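Local structure of thymidylate synthase ThyX (Streptomyces cacaoi subsp. asoensis, 4P5A) at residues K28-S33 with R50-Y55; N68-L73 with A221-V226; H83-R88 with S175-T180. The protein probably catalyses the FAD-dependent reductive methylation of dUMP, and as PolB acts as a UMP/dUMP methylase, working as a homotetramer. All coordinates share one frame; numbering follows the deposited sequence.

Contact 1 (K28-S33 with R50-Y55); sequences KAARVS and RGLIRY
Leu52 reaches out from its helix and puts one methyl, CD1, into the angle between Ala30 and Arg31. The methyl of Ala30 lies against it, Ala30 CB to Leu52 CD1 at 3.9 Å. From another side Arg31 brings its guanidinium over the same branch, with Leu52 CD1 4.0 Å above the guanidinium plane and over its centre. The leucine thus touches a flat, delocalised face rather than an N-H edge, and the contact is one of van der Waals packing without a hydrogen bond. Leu52 CG stands anti to the backbone N (chi1 -169°), which carries the side chain out from helix 48-58 toward Ala30 and Arg31. The pair joins the C-terminal end of helix 23-30 to helix 48-58, at the edge of the ThyX fold, just before the chain runs on to Ser33, which can contribute to an FAD site and whose OG is hydrogen-bonded to Glu95 of the second subunit. Arg31 starts with CG beside its backbone N (chi1 -70°) and then stays extended from CG to NE, long enough to bridge to the second helix. There its NH1 lies 3.9 Å from Leu52 CB, so that the guanidinium rides along the root of the leucine as well as over its end. Tyr44 packs on both Arg31 and Leu52, while Val27 of helix 23-30 touches Leu52 and Leu56 of helix 48-58 touches Ala30.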
loop_
_atom_site.group_PDB
_atom_site.type_symbol
_atom_site.label_atom_id
_atom_site.label_comp_id
_atom_site.label_asym_id
_atom_site.label_seq_id
_atom_site.Cartn_x
_atom_site.Cartn_y
_atom_site.Cartn_z
ATOM N N LYS B 28 -15.959 16.757 5.493
ATOM C CA LYS B 28 -14.886 17.850 5.552
ATOM C C LYS B 28 -13.808 17.529 4.537
ATOM O O LYS B 28 -13.343 18.443 3.864
ATOM C CB LYS B 28 -14.289 17.968 6.939
ATOM C CG LYS B 28 -15.276 18.674 7.945
ATOM C CD LYS B 28 -14.680 18.665 9.348
ATOM C CE LYS B 28 -14.146 20.048 9.802
ATOM N NZ LYS B 28 -13.251 19.994 11.058
ATOM N N ALA B 29 -13.353 16.263 4.500
ATOM C CA ALA B 29 -12.262 15.851 3.555
ATOM C C ALA B 29 -12.746 16.010 2.149
ATOM O O ALA B 29 -12.091 16.596 1.296
ATOM C CB ALA B 29 -11.867 14.409 3.797
ATOM N N ALA B 30 -14.006 15.620 1.876
ATOM C CA ALA B 30 -14.533 15.735 0.532
ATOM C C ALA B 30 -14.705 17.184 0.012
ATOM O O ALA B 30 -14.474 17.438 -1.210
ATOM C CB ALA B 30 -15.929 15.045 0.398
ATOM N N ARG B 31 -15.138 18.063 0.894
ATOM C CA ARG B 31 -15.466 19.454 0.475
ATOM C C ARG B 31 -14.287 20.413 0.589
ATOM O O ARG B 31 -14.467 21.619 0.395
ATOM C CB ARG B 31 -16.572 20.018 1.358
ATOM C CG ARG B 31 -17.882 19.344 1.067
ATOM C CD ARG B 31 -19.115 20.274 1.441
ATOM N NE ARG B 31 -20.386 19.684 0.970
ATOM C CZ ARG B 31 -21.371 19.235 1.776
ATOM N NH1 ARG B 31 -22.479 18.686 1.264
ATOM N NH2 ARG B 31 -21.256 19.338 3.099
ATOM N N VAL B 32 -13.117 19.915 0.933
ATOM C CA VAL B 32 -11.992 20.823 1.202
ATOM C C VAL B 32 -11.912 21.854 0.047
ATOM O O VAL B 32 -11.951 21.501 -1.177
ATOM C CB VAL B 32 -10.694 20.060 1.319
ATOM C CG1 VAL B 32 -10.417 19.277 0.018
ATOM C CG2 VAL B 32 -9.544 21.041 1.652
ATOM N N SER B 33 -11.775 23.138 0.445
ATOM C CA SER B 33 -11.842 24.235 -0.518
ATOM C C SER B 33 -11.263 25.532 0.063
ATOM O O SER B 33 -11.218 25.753 1.303
ATOM C CB SER B 33 -13.336 24.452 -0.952
ATOM O OG SER B 33 -13.434 25.567 -1.802
ATOM N N ARG B 50 -25.957 13.233 4.411
ATOM C CA ARG B 50 -26.385 11.980 3.741
ATOM C C ARG B 50 -26.318 12.122 2.231
ATOM O O ARG B 50 -25.914 11.158 1.506
ATOM C CB ARG B 50 -27.789 11.622 4.157
ATOM C CG ARG B 50 -28.271 10.392 3.563
ATOM C CD ARG B 50 -29.698 10.130 4.065
ATOM N NE ARG B 50 -30.270 8.899 3.518
ATOM C CZ ARG B 50 -30.960 8.785 2.355
ATOM N NH1 ARG B 50 -31.164 9.818 1.518
ATOM N NH2 ARG B 50 -31.412 7.604 2.017
ATOM N N GLY B 51 -26.811 13.261 1.717
ATOM C CA GLY B 51 -26.645 13.525 0.257
ATOM C C GLY B 51 -25.222 13.373 -0.300
ATOM O O GLY B 51 -25.015 12.656 -1.297
ATOM N N LEU B 52 -24.252 13.970 0.383
ATOM C CA LEU B 52 -22.904 13.942 -0.107
ATOM C C LEU B 52 -22.316 12.497 0.009
ATOM O O LEU B 52 -21.660 11.986 -0.924
ATOM C CB LEU B 52 -22.100 14.892 0.725
ATOM C CG LEU B 52 -20.662 15.220 0.179
ATOM C CD1 LEU B 52 -19.705 15.560 1.259
ATOM C CD2 LEU B 52 -20.206 14.915 -1.230
ATOM N N ILE B 53 -22.604 11.859 1.117
ATOM C CA ILE B 53 -22.013 10.531 1.366
ATOM C C ILE B 53 -22.592 9.566 0.365
ATOM O O ILE B 53 -21.870 8.722 -0.112
ATOM C CB ILE B 53 -22.225 10.113 2.809
ATOM C CG1 ILE B 53 -21.149 10.925 3.645
ATOM C CG2 ILE B 53 -22.105 8.585 3.069
ATOM C CD1 ILE B 53 -21.276 10.834 5.165
ATOM N N ARG B 54 -23.884 9.666 0.082
ATOM C CA ARG B 54 -24.489 8.748 -0.946
ATOM C C ARG B 54 -23.904 8.984 -2.307
ATOM O O ARG B 54 -23.585 8.000 -2.988
ATOM C CB ARG B 54 -26.000 8.835 -0.923
ATOM C CG ARG B 54 -26.629 8.267 0.387
ATOM C CD ARG B 54 -28.180 8.543 0.392
ATOM N NE ARG B 54 -28.914 8.099 -0.833
ATOM C CZ ARG B 54 -29.357 6.851 -1.073
ATOM N NH1 ARG B 54 -30.098 6.600 -2.198
ATOM N NH2 ARG B 54 -29.124 5.855 -0.193
ATOM N N TYR B 55 -23.642 10.221 -2.661
ATOM C CA TYR B 55 -23.015 10.573 -3.900
ATOM C C TYR B 55 -21.599 9.985 -3.954
ATOM O O TYR B 55 -21.201 9.325 -4.945
ATOM C CB TYR B 55 -22.953 12.093 -4.084
ATOM C CG TYR B 55 -22.021 12.489 -5.218
ATOM C CD1 TYR B 55 -22.400 12.355 -6.576
ATOM C CD2 TYR B 55 -20.753 12.972 -4.934
ATOM C CE1 TYR B 55 -21.464 12.715 -7.626
ATOM C CE2 TYR B 55 -19.831 13.320 -5.936
ATOM C CZ TYR B 55 -20.178 13.187 -7.276
ATOM O OH TYR B 55 -19.207 13.542 -8.222
#

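Contact 2 (N68-L73 with A221-V226); sequences NSMTFL and AKLMPV
Met70 and Leu223 lie side by side, their side chains running opposite ways, where a helix end lies against the central antiparallel sheet of the ThyX fold. Strand 69-77 is an inner strand of that sheet, and the partner segment is the joint between helices 207-223 and 225-233. Followed outward from the strand, Met70 CB first lies beside its neighbour on the same face, 4.1 Å from Phe72 CE2. The next atom, Met70 CG, makes the closest approach of the contact, 3.7 Å from Leu223 CD1. SD stays over the same methyl, at 3.9 Å from Leu223 CD1, so one leucine branch is covered by two consecutive atoms of the thioether chain. The chain then bends at its last torsion (chi3 -78°), which swings Met70 CE away from Leu223 and toward the Asn68 side of the contact. Met70 also touches Ala21 and, on helix 183-193, Ala183 and Leu186. Leu223 also touches Ser19 on strand 13-20. Met224 is where the chain breaks helical geometry: it is the first residue beyond helix 207-223 and the N-cap position of helix 225-233. Its side chain packs on Ala21 and Ala183, which Met70 also touches. Asn68, which also packs on the FAD-binding Asn182, lies next to it at the start of the strand. A bend in the methionine (chi3 68°) brings the terminal methyl, Met224 CE, loosely up against the Asn68 side-chain amide.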
loop_
_atom_site.group_PDB
_atom_site.type_symbol
_atom_site.label_atom_id
_atom_site.label_comp_id
_atom_site.label_asym_id
_atom_site.label_seq_id
_atom_site.Cartn_x
_atom_site.Cartn_y
_atom_site.Cartn_z
ATOM N N ASN B 68 -9.761 9.057 8.738
ATOM C CA ASN B 68 -10.241 8.696 10.052
ATOM C C ASN B 68 -9.509 7.501 10.529
ATOM O O ASN B 68 -8.747 6.933 9.722
ATOM C CB ASN B 68 -11.771 8.404 10.040
ATOM C CG ASN B 68 -12.188 7.481 8.888
ATOM O OD1 ASN B 68 -12.876 7.879 7.862
ATOM N ND2 ASN B 68 -11.802 6.330 9.014
ATOM N N SER B 69 -9.793 7.017 11.720
ATOM C CA SER B 69 -9.099 5.810 12.183
ATOM C C SER B 69 -9.952 5.077 13.211
ATOM O O SER B 69 -10.695 5.741 14.003
ATOM C CB SER B 69 -7.790 6.232 12.795
ATOM O OG SER B 69 -7.076 5.123 13.263
ATOM N N MET B 70 -9.827 3.773 13.225
ATOM C CA MET B 70 -10.471 2.984 14.277
ATOM C C MET B 70 -9.491 1.929 14.727
ATOM O O MET B 70 -8.866 1.296 13.846
ATOM C CB MET B 70 -11.699 2.263 13.695
ATOM C CG MET B 70 -12.921 3.268 13.564
ATOM S SD MET B 70 -14.184 2.470 12.470
ATOM C CE MET B 70 -13.490 2.707 10.735
ATOM N N THR B 71 -9.398 1.674 16.016
ATOM C CA THR B 71 -8.423 0.588 16.424
ATOM C C THR B 71 -9.206 -0.439 17.203
ATOM O O THR B 71 -9.905 -0.091 18.162
ATOM C CB THR B 71 -7.363 1.156 17.347
ATOM O OG1 THR B 71 -6.516 2.131 16.614
ATOM C CG2 THR B 71 -6.452 0.067 17.999
ATOM N N PHE B 72 -9.074 -1.689 16.821
ATOM C CA PHE B 72 -9.790 -2.794 17.477
ATOM C C PHE B 72 -8.820 -3.693 18.216
ATOM O O PHE B 72 -7.739 -4.012 17.689
ATOM C CB PHE B 72 -10.499 -3.661 16.434
ATOM C CG PHE B 72 -11.599 -2.931 15.716
ATOM C CD1 PHE B 72 -12.834 -2.729 16.382
ATOM C CD2 PHE B 72 -11.389 -2.420 14.450
ATOM C CE1 PHE B 72 -13.901 -2.070 15.724
ATOM C CE2 PHE B 72 -12.438 -1.742 13.786
ATOM C CZ PHE B 72 -13.666 -1.562 14.442
ATOM N N LEU B 73 -9.266 -4.227 19.332
ATOM C CA LEU B 73 -8.578 -5.339 19.997
ATOM C C LEU B 73 -9.344 -6.586 19.632
ATOM O O LEU B 73 -10.576 -6.714 19.913
ATOM C CB LEU B 73 -8.662 -5.174 21.564
ATOM C CG LEU B 73 -8.025 -6.301 22.462
ATOM C CD1 LEU B 73 -6.534 -6.484 22.180
ATOM C CD2 LEU B 73 -8.166 -5.776 23.953
ATOM N N ALA B 221 -20.826 1.149 12.949
ATOM C CA ALA B 221 -22.171 1.752 12.584
ATOM C C ALA B 221 -22.568 2.793 13.605
ATOM O O ALA B 221 -23.273 3.775 13.258
ATOM C CB ALA B 221 -23.198 0.653 12.515
ATOM N N LYS B 222 -22.054 2.650 14.825
ATOM C CA LYS B 222 -22.287 3.691 15.860
ATOM C C LYS B 222 -21.452 4.887 15.647
ATOM O O LYS B 222 -21.911 6.004 15.966
ATOM C CB LYS B 222 -22.019 3.107 17.288
ATOM C CG LYS B 222 -22.965 2.116 17.650
ATOM C CD LYS B 222 -22.422 1.321 18.919
ATOM C CE LYS B 222 -23.228 0.005 19.015
ATOM N NZ LYS B 222 -22.793 -0.987 20.108
ATOM N N LEU B 223 -20.224 4.734 15.111
ATOM C CA LEU B 223 -19.409 5.915 14.902
ATOM C C LEU B 223 -19.763 6.661 13.614
ATOM O O LEU B 223 -19.612 7.888 13.546
ATOM C CB LEU B 223 -17.921 5.466 14.711
ATOM C CG LEU B 223 -17.428 4.662 15.896
ATOM C CD1 LEU B 223 -15.918 4.202 15.535
ATOM C CD2 LEU B 223 -17.277 5.605 17.036
ATOM N N MET B 224 -20.192 5.907 12.566
ATOM C CA MET B 224 -20.418 6.532 11.273
ATOM C C MET B 224 -21.704 6.004 10.691
ATOM O O MET B 224 -21.717 5.306 9.684
ATOM C CB MET B 224 -19.245 6.146 10.333
ATOM C CG MET B 224 -17.856 6.785 10.894
ATOM S SD MET B 224 -16.456 6.462 9.726
ATOM C CE MET B 224 -16.793 7.442 8.244
ATOM N N PRO B 225 -22.802 6.358 11.316
ATOM C CA PRO B 225 -24.083 5.764 10.885
ATOM C C PRO B 225 -24.523 6.132 9.489
ATOM O O PRO B 225 -25.111 5.213 8.818
ATOM C CB PRO B 225 -25.098 6.285 11.942
ATOM C CG PRO B 225 -24.477 7.599 12.462
ATOM C CD PRO B 225 -22.944 7.326 12.422
ATOM N N VAL B 226 -24.241 7.328 8.997
ATOM C CA VAL B 226 -24.748 7.648 7.652
ATOM C C VAL B 226 -23.909 6.853 6.621
ATOM O O VAL B 226 -24.449 6.383 5.607
ATOM C CB VAL B 226 -24.565 9.182 7.417
ATOM C CG1 VAL B 226 -24.919 9.609 5.955
ATOM C CG2 VAL B 226 -25.405 9.981 8.483
#

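Contact 3 (H83-R88 with S175-T180); sequences HLMRHR and SVLYAT. With FAD (flavin-adenine dinucleotide), chain H.
Leu84 and Leu177 meet end to end, Leu84 CD2 to Leu177 CD1 at 4.0 Å. The same Leu84 CD2 lies 4.2 Å from Ala179 CB, and Phe92 of strand 91-94 packs on all three residues. This buried patch seats the end of helix 78-84 on strand 174-181. Toward the nucleotide pocket the fit is looser: Met85 SD only grazes Leu177 CD1 at 4.3 Å, and Met85 also touches a bound 5-bromo-UMP. Beyond the helix, Arg86-His87-Arg88 opens the RHRX7S signature of ThyX enzymes and turns to the FAD. Arg86, coiled back by two successive bends, sends NH2 to flavin O2 at 2.8 Å in a nearly straight bond (174°), while its guanidinium face lies against O3'. Arg88 grips phosphate oxygen O2A twice, through its backbone N and, in the guanidinium plane, through NE at 2.8 Å (176°). Its NH2 reaches O1P by a more bent bond (141°), and adenine N7A sits over the centre of the guanidinium face. A leucine in place of Arg88 would probably leave the diphosphate short of a balancing charge and remove the salt bridge to Glu66 of the third subunit.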
loop_
_atom_site.group_PDB
_atom_site.type_symbol
_atom_site.label_atom_id
_atom_site.label_comp_id
_atom_site.label_asym_id
_atom_site.label_seq_id
_atom_site.Cartn_x
_atom_site.Cartn_y
_atom_site.Cartn_z
ATOM N N HIS B 83 -6.671 -14.827 8.215
ATOM C CA HIS B 83 -7.587 -14.191 7.290
ATOM C C HIS B 83 -7.570 -12.652 7.478
ATOM O O HIS B 83 -7.484 -11.954 6.474
ATOM C CB HIS B 83 -9.014 -14.754 7.429
ATOM C CG HIS B 83 -9.043 -16.233 7.217
ATOM N ND1 HIS B 83 -10.152 -17.013 7.526
ATOM C CD2 HIS B 83 -8.126 -17.060 6.669
ATOM C CE1 HIS B 83 -9.900 -18.260 7.184
ATOM N NE2 HIS B 83 -8.701 -18.314 6.616
ATOM N N LEU B 84 -7.678 -12.214 8.715
ATOM C CA LEU B 84 -7.692 -10.742 9.023
ATOM C C LEU B 84 -6.412 -10.131 8.480
ATOM O O LEU B 84 -6.475 -9.050 7.836
ATOM C CB LEU B 84 -7.730 -10.534 10.544
ATOM C CG LEU B 84 -7.610 -9.060 10.958
ATOM C CD1 LEU B 84 -8.702 -8.201 10.290
ATOM C CD2 LEU B 84 -7.872 -9.043 12.476
ATOM N N MET B 85 -5.258 -10.801 8.727
ATOM C CA MET B 85 -4.008 -10.128 8.336
ATOM C C MET B 85 -3.637 -10.120 6.857
ATOM O O MET B 85 -2.606 -9.542 6.487
ATOM C CB MET B 85 -2.902 -10.707 9.135
ATOM C CG MET B 85 -3.152 -10.229 10.639
ATOM S SD MET B 85 -1.835 -10.788 11.823
ATOM C CE MET B 85 -0.716 -9.684 11.283
ATOM N N ARG B 86 -4.441 -10.758 6.032
ATOM C CA ARG B 86 -4.254 -10.590 4.623
ATOM C C ARG B 86 -4.635 -9.158 4.084
ATOM O O ARG B 86 -4.243 -8.792 2.948
ATOM C CB ARG B 86 -5.077 -11.586 3.808
ATOM C CG ARG B 86 -4.625 -13.039 4.099
ATOM C CD ARG B 86 -3.088 -13.235 3.784
ATOM N NE ARG B 86 -2.804 -12.910 2.336
ATOM C CZ ARG B 86 -2.941 -13.774 1.320
ATOM N NH1 ARG B 86 -2.697 -13.363 0.086
ATOM N NH2 ARG B 86 -3.384 -15.040 1.495
ATOM N N HIS B 87 -5.339 -8.370 4.889
ATOM C CA HIS B 87 -5.804 -7.080 4.373
ATOM C C HIS B 87 -4.726 -6.031 4.553
ATOM O O HIS B 87 -4.519 -5.525 5.670
ATOM C CB HIS B 87 -7.132 -6.758 5.094
ATOM C CG HIS B 87 -8.196 -7.750 4.735
ATOM N ND1 HIS B 87 -9.153 -7.485 3.782
ATOM C CD2 HIS B 87 -8.464 -8.993 5.205
ATOM C CE1 HIS B 87 -9.953 -8.538 3.650
ATOM N NE2 HIS B 87 -9.570 -9.450 4.510
ATOM N N ARG B 88 -3.958 -5.756 3.491
ATOM C CA ARG B 88 -2.711 -5.014 3.561
ATOM C C ARG B 88 -2.906 -3.542 3.790
ATOM O O ARG B 88 -1.926 -2.841 4.119
ATOM C CB ARG B 88 -1.976 -5.213 2.175
ATOM C CG ARG B 88 -1.451 -6.616 2.079
ATOM C CD ARG B 88 -1.115 -6.846 0.525
ATOM N NE ARG B 88 -2.333 -6.850 -0.303
ATOM C CZ ARG B 88 -2.267 -7.096 -1.638
ATOM N NH1 ARG B 88 -1.047 -7.257 -2.225
ATOM N NH2 ARG B 88 -3.389 -7.169 -2.344
ATOM N N SER B 175 -4.950 -16.035 19.684
ATOM C CA SER B 175 -4.007 -14.972 19.708
ATOM C C SER B 175 -4.788 -13.652 19.919
ATOM O O SER B 175 -6.015 -13.655 19.973
ATOM C CB SER B 175 -3.225 -15.026 18.361
ATOM O OG SER B 175 -2.040 -14.187 18.496
ATOM N N VAL B 176 -4.058 -12.559 20.146
ATOM C CA VAL B 176 -4.664 -11.311 20.458
ATOM C C VAL B 176 -3.870 -10.261 19.714
ATOM O O VAL B 176 -2.635 -10.392 19.651
ATOM C CB VAL B 176 -4.704 -11.033 21.972
ATOM C CG1 VAL B 176 -3.363 -10.951 22.611
ATOM C CG2 VAL B 176 -5.495 -9.810 22.268
ATOM N N LEU B 177 -4.530 -9.264 19.150
ATOM C CA LEU B 177 -3.773 -8.239 18.387
ATOM C C LEU B 177 -4.605 -6.945 18.368
ATOM O O LEU B 177 -5.823 -6.955 18.622
ATOM C CB LEU B 177 -3.558 -8.725 16.897
ATOM C CG LEU B 177 -4.825 -8.898 16.067
ATOM C CD1 LEU B 177 -4.431 -8.722 14.529
ATOM C CD2 LEU B 177 -5.501 -10.272 16.110
ATOM N N TYR B 178 -3.920 -5.819 18.075
ATOM C CA TYR B 178 -4.589 -4.602 17.665
ATOM C C TYR B 178 -4.641 -4.595 16.144
ATOM O O TYR B 178 -3.644 -4.995 15.465
ATOM C CB TYR B 178 -3.713 -3.428 18.098
ATOM C CG TYR B 178 -4.023 -2.898 19.490
ATOM C CD1 TYR B 178 -3.853 -1.524 19.804
ATOM C CD2 TYR B 178 -4.395 -3.752 20.510
ATOM C CE1 TYR B 178 -4.054 -1.057 21.168
ATOM C CE2 TYR B 178 -4.578 -3.311 21.850
ATOM C CZ TYR B 178 -4.430 -1.914 22.142
ATOM O OH TYR B 178 -4.678 -1.574 23.490
ATOM N N ALA B 179 -5.757 -4.114 15.620
ATOM C CA ALA B 179 -6.008 -4.015 14.136
ATOM C C ALA B 179 -6.634 -2.621 13.955
ATOM O O ALA B 179 -7.698 -2.282 14.588
ATOM C CB ALA B 179 -7.004 -5.095 13.658
ATOM N N THR B 180 -5.929 -1.780 13.195
ATOM C CA THR B 180 -6.347 -0.388 12.969
ATOM C C THR B 180 -6.674 -0.177 11.462
ATOM O O THR B 180 -5.950 -0.644 10.596
ATOM C CB THR B 180 -5.206 0.629 13.468
ATOM O OG1 THR B 180 -5.111 0.522 14.923
ATOM C CG2 THR B 180 -5.562 2.079 13.113
HETATM P PA FAD H . -6.069 -5.624 0.681
HETATM O O1A FAD H . -6.620 -4.868 1.815
HETATM O O2A FAD H . -4.824 -6.334 0.760
HETATM O O5B FAD H . -6.047 -4.670 -0.548
HETATM C C5B FAD H . -7.228 -3.839 -0.887
HETATM C C4B FAD H . -7.164 -3.404 -2.326
HETATM O O4B FAD H . -5.941 -2.667 -2.528
HETATM C C3B FAD H . -7.050 -4.562 -3.267
HETATM O O3B FAD H . -8.358 -5.097 -3.584
HETATM C C2B FAD H . -6.399 -3.947 -4.519
HETATM O O2B FAD H . -7.431 -3.113 -5.162
HETATM C C1B FAD H . -5.381 -2.959 -3.869
HETATM N N9A FAD H . -4.029 -3.513 -3.673
HETATM C C8A FAD H . -3.355 -3.531 -2.510
HETATM N N7A FAD H . -2.124 -4.007 -2.687
HETATM C C5A FAD H . -1.988 -4.245 -4.052
HETATM C C6A FAD H . -0.968 -4.732 -4.907
HETATM N N6A FAD H . 0.280 -5.066 -4.450
HETATM N N1A FAD H . -1.265 -4.850 -6.243
HETATM C C2A FAD H . -2.455 -4.470 -6.762
HETATM N N3A FAD H . -3.460 -4.000 -5.977
HETATM C C4A FAD H . -3.243 -3.936 -4.632
HETATM N N1 FAD H . -5.733 -16.094 -0.383
HETATM C C2 FAD H . -4.802 -17.026 -0.764
HETATM O O2 FAD H . -3.602 -16.893 -0.585
HETATM N N3 FAD H . -5.243 -18.242 -1.233
HETATM C C4 FAD H . -6.599 -18.523 -1.332
HETATM O O4 FAD H . -6.905 -19.636 -1.841
HETATM C C4X FAD H . -7.547 -17.551 -0.963
HETATM N N5 FAD H . -8.938 -17.709 -1.160
HETATM C C5X FAD H . -9.830 -16.757 -0.583
HETATM C C6 FAD H . -11.228 -16.947 -0.481
HETATM C C7 FAD H . -12.086 -15.980 0.065
HETATM C C7M FAD H . -13.578 -16.355 0.093
HETATM C C8 FAD H . -11.614 -14.760 0.627
HETATM C C8M FAD H . -12.551 -13.644 1.187
HETATM C C9 FAD H . -10.216 -14.548 0.558
HETATM C C9A FAD H . -9.340 -15.557 0.011
HETATM N N10 FAD H . -7.938 -15.332 -0.047
HETATM C C10 FAD H . -7.086 -16.345 -0.490
HETATM C "C1'" FAD H . -7.338 -14.105 0.554
HETATM C "C2'" FAD H . -7.493 -13.064 -0.642
HETATM O "O2'" FAD H . -6.677 -13.414 -1.799
HETATM C "C3'" FAD H . -6.938 -11.680 -0.216
HETATM O "O3'" FAD H . -5.597 -11.739 0.303
HETATM C "C4'" FAD H . -7.855 -11.008 0.939
HETATM O "O4'" FAD H . -9.189 -11.264 0.645
HETATM C "C5'" FAD H . -7.549 -9.489 0.988
HETATM O "O5'" FAD H . -8.209 -8.879 -0.142
HETATM P P FAD H . -7.425 -7.687 -0.899
HETATM O O1P FAD H . -6.085 -8.086 -1.430
HETATM O O2P FAD H . -8.381 -7.224 -1.921
HETATM O O3P FAD H . -7.204 -6.595 0.234
#

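The three contacts run from the rim of the subunit inward. Contact 1, centred 29 Å from the chain centre, is a partly buried helix-helix contact, whereas contacts 2 and 3 are buried and lie on one sheet. There strands 69-77 and 174-181 are neighbours, joined by a probable hydrogen bond between Phe72 N and Ala179 O at 2.7 Å. Contact 1 meets contact 2 through Ile53 and Val226 but stays about 17 Å from contact 3 at the nearest atoms. None has a hydrogen bond across its segments: contact 1 sets an arginine face on a leucine, contact 2 packs thioethers beside an asparagine, and contact 3 is apolar, with FAD-binding arginines on one segment. Each also reaches the second subunit.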